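Local structure of putative acyl-CoA thioester hydrolase YbhC (Escherichia coli K-12, 3GRH) at residues R37-A42 and M404-N408; S283-V289 and Y319-V324. The protein is a putative outer-membrane thioesterase of the pectinesterase family (carbohydrate esterase family 8) that neither binds pectin nor shows pectinesterase activity. All coordinates share one frame; numbering follows the deposited sequence.

Interaction 1 of 2, residues R37-A42 and M404-N408; sequences RPILSA and MWEYN
Leu40 and Pro38 both pack against the six-membered part of the Trp405 indole. The two side chains Leu40 and Trp405 meet at about a right angle, with methyl CD2 of Leu40 3.8 Å from Trp405 CE3, and Pro38 CB reaches the same carbon, CE3 of Trp405, at 3.7 Å. Leu40 CG also rests on Trp405 CB, while Phe48 adds a further contact to Leu40. Two residues on, the Tyr407 ring turns its edge to the carbonyl of Leu40, CD1 lying 3.3 Å from Leu40 O, and its far end reaches Ala42. Away from the Trp405 ring, Ile39 CD1 lies 3.6 Å from Glu406 CB. A single beta bridge pairs Ile39 with Glu406, made by the residues flanking Ile39: Leu40 N gives a nearly straight bond of 2.9 Å to Glu406 O, and Glu406 N a longer one to Pro38 O. A water donates to both Pro38 O and Glu406 OE2. At the polar edge the extended Arg37 (CG anti to N, chi1 -167°) grips the carboxylate side-on, NE to Glu406 OE2 at 2.7 Å and NH2 to Glu406 OE1 at 2.9 Å, the two planes 29° apart. Gln29 NE2 also bonds Glu406 OE1 and Arg37 NH2 also bonds Gly413 O, so both halves of this buried ion pair have a second partner. Strand 403-407 ends its parallel sheet, so the N-terminal segment caps the C-terminal end of the pectinesterase-family parallel beta-helix.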
ATOM      1  N   ARG A  37      21.968  -6.319   5.562  1.00 12.74           N
ATOM      2  CA  ARG A  37      20.914  -7.214   5.055  1.00 13.04           C
ATOM      3  C   ARG A  37      20.638  -8.308   6.081  1.00 12.07           C
ATOM      4  O   ARG A  37      21.096  -9.440   5.967  1.00 11.37           O
ATOM      5  CB  ARG A  37      21.305  -7.836   3.720  1.00 14.49           C
ATOM      6  CG  ARG A  37      20.169  -8.484   3.027  1.00 15.22           C
ATOM      7  CD  ARG A  37      20.543  -8.836   1.575  1.00 16.12           C
ATOM      8  NE  ARG A  37      19.348  -9.090   0.811  1.00 17.70           N
ATOM      9  CZ  ARG A  37      19.262  -9.137  -0.493  1.00 16.61           C
ATOM     10  NH1 ARG A  37      20.360  -9.037  -1.255  1.00 20.32           N
ATOM     11  NH2 ARG A  37      18.066  -9.352  -1.026  1.00 21.89           N
ATOM     12  N   PRO A  38      19.898  -7.969   7.116  1.00 11.95           N
ATOM     13  CA  PRO A  38      19.631  -8.961   8.116  1.00 11.06           C
ATOM     14  C   PRO A  38      18.608 -10.003   7.660  1.00 12.02           C
ATOM     15  O   PRO A  38      17.628  -9.659   7.007  1.00 13.02           O
ATOM     16  CB  PRO A  38      19.044  -8.165   9.285  1.00 14.49           C
ATOM     17  CG  PRO A  38      18.984  -6.803   8.884  1.00 15.90           C
ATOM     18  CD  PRO A  38      19.426  -6.618   7.481  1.00 13.48           C
ATOM     19  N   ILE A  39      18.864 -11.238   8.057  1.00 11.71           N
ATOM     20  CA  ILE A  39      18.122 -12.395   7.642  1.00 10.93           C
ATOM     21  C   ILE A  39      17.618 -13.077   8.886  1.00 11.89           C
ATOM     22  O   ILE A  39      18.367 -13.357   9.760  1.00 10.97           O
ATOM     23  CB  ILE A  39      18.955 -13.394   6.811  1.00 10.43           C
ATOM     24  CG1 ILE A  39      19.557 -12.730   5.549  1.00 13.38           C
ATOM     25  CG2 ILE A  39      18.123 -14.612   6.425  1.00 13.01           C
ATOM     26  CD1 ILE A  39      18.596 -12.139   4.544  1.00 13.95           C
ATOM     27  N   LEU A  40      16.327 -13.331   8.937  1.00  9.68           N
ATOM     28  CA  LEU A  40      15.672 -14.011  10.059  1.00 11.18           C
ATOM     29  C   LEU A  40      15.951 -15.491  10.091  1.00 10.19           C
ATOM     30  O   LEU A  40      16.156 -16.154   9.077  1.00 11.96           O
ATOM     31  CB  LEU A  40      14.142 -13.860   9.943  1.00 10.59           C
ATOM     32  CG  LEU A  40      13.559 -12.481  10.004  1.00 12.60           C
ATOM     33  CD1 LEU A  40      12.034 -12.484   9.810  1.00 18.87           C
ATOM     34  CD2 LEU A  40      14.009 -11.817  11.307  1.00 14.69           C
ATOM     35  N   SER A  41      16.073 -16.014  11.314  1.00 11.82           N
ATOM     36  CA  SER A  41      16.064 -17.446  11.527  1.00 11.96           C
ATOM     37  C   SER A  41      14.680 -18.013  11.373  1.00 13.95           C
ATOM     38  O   SER A  41      13.715 -17.310  11.415  1.00 12.93           O
ATOM     39  CB  SER A  41      16.558 -17.829  12.931  1.00 13.03           C
ATOM     40  OG  SER A  41      15.618 -17.489  13.950  1.00 15.33           O
ATOM     41  N   ALA A  42      14.578 -19.319  11.207  1.00 12.72           N
ATOM     42  CA  ALA A  42      13.260 -19.956  11.115  1.00 14.74           C
ATOM     43  C   ALA A  42      12.383 -19.681  12.308  1.00 14.63           C
ATOM     44  O   ALA A  42      11.158 -19.396  12.157  1.00 14.82           O
ATOM     45  CB  ALA A  42      13.410 -21.468  10.929  1.00 14.31           C
ATOM     46  N   MET A 404      13.716  -4.002   9.324  1.00  9.16           N
ATOM     47  CA  MET A 404      13.565  -4.440   7.934  1.00 10.78           C
ATOM     48  C   MET A 404      14.351  -5.747   7.736  1.00  9.94           C
ATOM     49  O   MET A 404      15.583  -5.820   7.887  1.00 11.66           O
ATOM     50  CB  MET A 404      13.976  -3.236   7.042  1.00 11.27           C
ATOM     51  CG  MET A 404      13.198  -2.090   7.492  1.00 14.63           C
ATOM     52  SD  MET A 404      13.896  -0.565   7.290  1.00 27.31           S
ATOM     53  CE  MET A 404      12.987  -0.375   5.858  1.00 20.32           C
ATOM     54  N   TRP A 405      13.595  -6.787   7.419  1.00  9.82           N
ATOM     55  CA  TRP A 405      14.083  -8.159   7.443  1.00  9.59           C
ATOM     56  C   TRP A 405      13.708  -9.007   6.237  1.00  8.94           C
ATOM     57  O   TRP A 405      12.729  -8.694   5.575  1.00  8.77           O
ATOM     58  CB  TRP A 405      13.475  -8.914   8.618  1.00 10.29           C
ATOM     59  CG  TRP A 405      13.414  -8.190   9.929  1.00 10.11           C
ATOM     60  CD1 TRP A 405      12.374  -7.532  10.381  1.00  8.92           C
ATOM     61  CD2 TRP A 405      14.453  -8.053  10.933  1.00 10.95           C
ATOM     62  NE1 TRP A 405      12.640  -7.010  11.651  1.00 10.86           N
ATOM     63  CE2 TRP A 405      13.929  -7.269  11.975  1.00 10.88           C
ATOM     64  CE3 TRP A 405      15.766  -8.485  11.035  1.00 12.80           C
ATOM     65  CZ2 TRP A 405      14.666  -6.959  13.122  1.00 12.43           C
ATOM     66  CZ3 TRP A 405      16.494  -8.167  12.171  1.00 12.12           C
ATOM     67  CH2 TRP A 405      15.968  -7.449  13.192  1.00 14.07           C
ATOM     68  N   GLU A 406      14.537 -10.033   5.962  1.00  8.77           N
ATOM     69  CA  GLU A 406      14.270 -10.971   4.907  1.00  9.45           C
ATOM     70  C   GLU A 406      14.325 -12.355   5.445  1.00  8.03           C
ATOM     71  O   GLU A 406      14.989 -12.619   6.423  1.00  9.95           O
ATOM     72  CB  GLU A 406      15.279 -10.854   3.829  1.00 10.05           C
ATOM     73  CG  GLU A 406      15.127  -9.586   3.004  1.00 13.91           C
ATOM     74  CD  GLU A 406      16.125  -9.554   1.962  1.00 19.18           C
ATOM     75  OE1 GLU A 406      16.022 -10.250   0.868  1.00 17.35           O
ATOM     76  OE2 GLU A 406      17.130  -8.929   2.307  1.00 19.92           O
ATOM     77  N   TYR A 407      13.590 -13.242   4.830  1.00  9.68           N
ATOM     78  CA  TYR A 407      13.626 -14.686   5.113  1.00  8.77           C
ATOM     79  C   TYR A 407      13.324 -15.546   3.888  1.00  9.89           C
ATOM     80  O   TYR A 407      12.317 -15.333   3.213  1.00 10.13           O
ATOM     81  CB  TYR A 407      12.612 -15.024   6.190  1.00 10.90           C
ATOM     82  CG  TYR A 407      12.531 -16.479   6.553  1.00 10.66           C
ATOM     83  CD1 TYR A 407      13.557 -17.097   7.209  1.00  9.84           C
ATOM     84  CD2 TYR A 407      11.383 -17.225   6.257  1.00  9.63           C
ATOM     85  CE1 TYR A 407      13.479 -18.407   7.569  1.00 10.82           C
ATOM     86  CE2 TYR A 407      11.328 -18.551   6.567  1.00 10.37           C
ATOM     87  CZ  TYR A 407      12.365 -19.114   7.264  1.00 11.95           C
ATOM     88  OH  TYR A 407      12.278 -20.451   7.589  1.00 15.25           O
ATOM     89  N   ASN A 408      14.262 -16.437   3.534  1.00  9.84           N
ATOM     90  CA  ASN A 408      13.972 -17.443   2.483  1.00 10.29           C
ATOM     91  C   ASN A 408      13.608 -16.857   1.098  1.00 10.50           C
ATOM     92  O   ASN A 408      12.751 -17.372   0.382  1.00 12.55           O
ATOM     93  CB  ASN A 408      12.857 -18.363   2.963  1.00 11.37           C
ATOM     94  CG  ASN A 408      12.848 -19.658   2.216  1.00 15.40           C
ATOM     95  OD1 ASN A 408      13.906 -20.221   1.912  1.00 17.41           O
ATOM     96  ND2 ASN A 408      11.655 -20.155   1.872  1.00 18.65           N
TER
HETATM   97  O   HOH W   1      17.313  -7.780   5.025  1.00 24.43           O

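Interaction 2 of 2, residues S283-V289 and Y319-V324; sequences SGRGAVV and YGFLAV
Gly320 O accepts a hydrogen bond of 3.0 Å from Val288 N, the donor tilted 25° from the carbonyl plane, and a weaker CA-H...O contact from Ala287 CA at 3.2 Å. One step on, Val288 O receives Leu322 N at 2.9 Å, with Phe321 CA also close to it. This is the parallel pattern, in which Val288 bonds the residues before and after Phe321; the short axes of 287-289 and 321-324 diverge by just 5°. Bridged residues therefore lie side by side and point the same way. Val288 CG2 lies 3.9 Å from Phe321 CE1, and on the opposite face Val289 CG2 is 4.1 Å from Leu322 CD2. With CG beside its backbone N (chi1 -59°), Phe321 swings its ring back across the bend at 284-286: CZ reaches Gly284 O at 3.5 Å, and the ring edge faces Ser283 C. Phe309 and Pro311 also touch the ring. Tyr53 of helix 50-53 packs on the face that carries Val289 and Leu322. Ser283 OG bonds the backbone O of Asp280, the predicted nucleophile, and Asn247 ND2. The backbone bonds thus set the register of two successive beta-helix coils and satisfy buried carbonyls, while Phe321 packs apolar carbon against the bend at 284-286, close to the predicted nucleophile.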
ATOM      1  N   SER A 283       4.018   2.905   1.104  1.00  7.78           N
ATOM      2  CA  SER A 283       4.345   3.724   2.241  1.00  9.40           C
ATOM      3  C   SER A 283       3.266   3.728   3.276  1.00  8.65           C
ATOM      4  O   SER A 283       2.086   3.538   2.948  1.00  9.70           O
ATOM      5  CB  SER A 283       4.445   5.191   1.724  1.00 12.16           C
ATOM      6  OG  SER A 283       5.477   5.430   0.770  1.00 19.46           O
ATOM      7  N   GLY A 284       3.639   3.953   4.525  1.00  8.59           N
ATOM      8  CA  GLY A 284       2.695   4.337   5.518  1.00  9.23           C
ATOM      9  C   GLY A 284       2.586   3.519   6.729  1.00  9.10           C
ATOM     10  O   GLY A 284       3.468   2.688   7.057  1.00  9.25           O
ATOM     11  N   ARG A 285       1.473   3.735   7.433  1.00 10.20           N
ATOM     12  CA  ARG A 285       1.266   3.154   8.773  1.00  9.54           C
ATOM     13  C   ARG A 285       0.052   2.250   8.728  1.00 11.61           C
ATOM     14  O   ARG A 285      -1.016   2.697   8.421  1.00 14.03           O
ATOM     15  CB  ARG A 285       1.004   4.279   9.765  1.00 10.63           C
ATOM     16  CG  ARG A 285       0.944   3.854  11.230  1.00 11.91           C
ATOM     17  CD  ARG A 285       1.097   5.004  12.176  1.00 12.15           C
ATOM     18  NE  ARG A 285       2.411   5.539  12.160  1.00 11.02           N
ATOM     19  CZ  ARG A 285       2.724   6.706  12.722  1.00 14.46           C
ATOM     20  NH1 ARG A 285       1.816   7.450  13.366  1.00 15.20           N
ATOM     21  NH2 ARG A 285       3.956   7.099  12.674  1.00 16.63           N
ATOM     22  N   GLY A 286       0.222   1.002   9.111  1.00 12.72           N
ATOM     23  CA  GLY A 286      -0.856   0.023   9.047  1.00 10.95           C
ATOM     24  C   GLY A 286      -0.181  -1.319   8.878  1.00  9.62           C
ATOM     25  O   GLY A 286       0.992  -1.404   8.499  1.00 11.25           O
ATOM     26  N   ALA A 287      -0.926  -2.381   9.162  1.00  8.92           N
ATOM     27  CA  ALA A 287      -0.477  -3.702   8.992  1.00  7.94           C
ATOM     28  C   ALA A 287      -0.975  -4.172   7.625  1.00  8.77           C
ATOM     29  O   ALA A 287      -2.229  -4.249   7.408  1.00 11.30           O
ATOM     30  CB  ALA A 287      -1.076  -4.540  10.024  1.00  8.55           C
ATOM     31  N   VAL A 288      -0.064  -4.461   6.720  1.00  7.25           N
ATOM     32  CA  VAL A 288      -0.447  -4.815   5.342  1.00  6.85           C
ATOM     33  C   VAL A 288       0.251  -6.087   4.993  1.00  6.99           C
ATOM     34  O   VAL A 288       1.467  -6.178   5.164  1.00  8.10           O
ATOM     35  CB  VAL A 288      -0.064  -3.752   4.304  1.00  8.30           C
ATOM     36  CG1 VAL A 288      -0.740  -4.117   2.947  1.00  9.16           C
ATOM     37  CG2 VAL A 288      -0.496  -2.366   4.814  1.00 11.01           C
ATOM     38  N   VAL A 289      -0.466  -7.072   4.460  1.00  5.79           N
ATOM     39  CA  VAL A 289       0.083  -8.310   3.942  1.00  5.24           C
ATOM     40  C   VAL A 289      -0.070  -8.316   2.442  1.00  6.23           C
ATOM     41  O   VAL A 289      -1.178  -8.090   1.983  1.00  7.32           O
ATOM     42  CB  VAL A 289      -0.576  -9.515   4.572  1.00  4.97           C
ATOM     43  CG1 VAL A 289      -0.118 -10.802   3.838  1.00  8.26           C
ATOM     44  CG2 VAL A 289      -0.325  -9.655   6.094  1.00  6.30           C
ATOM     45  N   TYR A 319       3.992  -4.900  13.966  1.00 11.36           N
ATOM     46  CA  TYR A 319       3.662  -5.378  12.625  1.00 11.97           C
ATOM     47  C   TYR A 319       3.385  -4.256  11.745  1.00 10.81           C
ATOM     48  O   TYR A 319       2.469  -3.452  12.013  1.00 13.00           O
ATOM     49  CB  TYR A 319       2.477  -6.372  12.646  1.00 12.50           C
ATOM     50  CG  TYR A 319       2.795  -7.568  13.435  1.00 11.72           C
ATOM     51  CD1 TYR A 319       3.669  -8.464  12.931  1.00 17.92           C
ATOM     52  CD2 TYR A 319       2.384  -7.758  14.733  1.00 15.85           C
ATOM     53  CE1 TYR A 319       4.074  -9.531  13.624  1.00 17.15           C
ATOM     54  CE2 TYR A 319       2.849  -8.865  15.468  1.00 14.31           C
ATOM     55  CZ  TYR A 319       3.700  -9.740  14.879  1.00 16.90           C
ATOM     56  OH  TYR A 319       4.176 -10.879  15.510  1.00 17.84           O
ATOM     57  N   GLY A 320       4.230  -4.160  10.673  1.00 11.61           N
ATOM     58  CA  GLY A 320       4.088  -3.268   9.589  1.00  8.40           C
ATOM     59  C   GLY A 320       3.685  -3.949   8.294  1.00  8.31           C
ATOM     60  O   GLY A 320       2.567  -4.380   8.195  1.00  7.10           O
ATOM     61  N   PHE A 321       4.653  -4.153   7.428  1.00  7.01           N
ATOM     62  CA  PHE A 321       4.428  -4.744   6.120  1.00  6.89           C
ATOM     63  C   PHE A 321       4.922  -6.132   6.011  1.00  7.36           C
ATOM     64  O   PHE A 321       6.036  -6.400   6.483  1.00  8.39           O
ATOM     65  CB  PHE A 321       5.036  -3.906   5.005  1.00  8.94           C
ATOM     66  CG  PHE A 321       4.545  -2.486   4.897  1.00  8.19           C
ATOM     67  CD1 PHE A 321       3.366  -2.057   5.402  1.00 12.24           C
ATOM     68  CD2 PHE A 321       5.257  -1.626   4.148  1.00 10.94           C
ATOM     69  CE1 PHE A 321       2.944  -0.686   5.292  1.00 13.19           C
ATOM     70  CE2 PHE A 321       4.878  -0.264   4.070  1.00 11.58           C
ATOM     71  CZ  PHE A 321       3.736   0.186   4.598  1.00  9.90           C
ATOM     72  N   LEU A 322       4.181  -7.048   5.356  1.00  6.83           N
ATOM     73  CA  LEU A 322       4.706  -8.388   5.104  1.00  6.09           C
ATOM     74  C   LEU A 322       4.531  -8.636   3.638  1.00  6.41           C
ATOM     75  O   LEU A 322       3.423  -8.445   3.161  1.00  7.70           O
ATOM     76  CB  LEU A 322       3.884  -9.460   5.815  1.00  6.92           C
ATOM     77  CG  LEU A 322       4.224 -10.883   5.550  1.00  6.21           C
ATOM     78  CD1 LEU A 322       5.681 -11.103   6.030  1.00  7.71           C
ATOM     79  CD2 LEU A 322       3.217 -11.788   6.323  1.00  7.08           C
ATOM     80  N   ALA A 323       5.602  -8.975   2.914  1.00  5.76           N
ATOM     81  CA  ALA A 323       5.485  -9.392   1.513  1.00  7.76           C
ATOM     82  C   ALA A 323       5.857 -10.856   1.507  1.00  7.22           C
ATOM     83  O   ALA A 323       6.952 -11.225   1.953  1.00  8.78           O
ATOM     84  CB  ALA A 323       6.456  -8.586   0.694  1.00  9.29           C
ATOM     85  N   VAL A 324       4.934 -11.689   1.056  1.00  8.27           N
ATOM     86  CA  VAL A 324       5.083 -13.169   1.027  1.00  8.65           C
ATOM     87  C   VAL A 324       4.795 -13.686  -0.338  1.00  7.52           C
ATOM     88  O   VAL A 324       3.861 -13.253  -0.994  1.00  8.41           O
ATOM     89  CB  VAL A 324       4.231 -13.809   2.185  1.00 10.28           C
ATOM     90  CG1 VAL A 324       2.809 -13.453   2.056  1.00 15.91           C
ATOM     91  CG2 VAL A 324       4.418 -15.293   2.213  1.00 11.93           C
TER
HETATM   92  O   HOH W   2       1.411  -0.591  11.698  1.00 19.26           O

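From the N terminus the chain first runs through 37-42, then helix 50-53, and then coils through the parallel beta-helix until 404-408 comes back against 37-42, so that interaction 1 closes a loop of 361 intervening residues. Interaction 2 is nested inside that loop and closes a short one of 29 residues, about one turn of the helix, between 283-289 and 319-324. Strands 287-291, 321-324, 351-355 and 403-407 are consecutive members of the same parallel sheet. Interaction 2 therefore joins neighbouring strands of two successive coils, whereas interaction 1 ties the N-terminal segment to the sheet's last strand. Their centres are 16 Å apart, with nearest atoms about 7 Å apart.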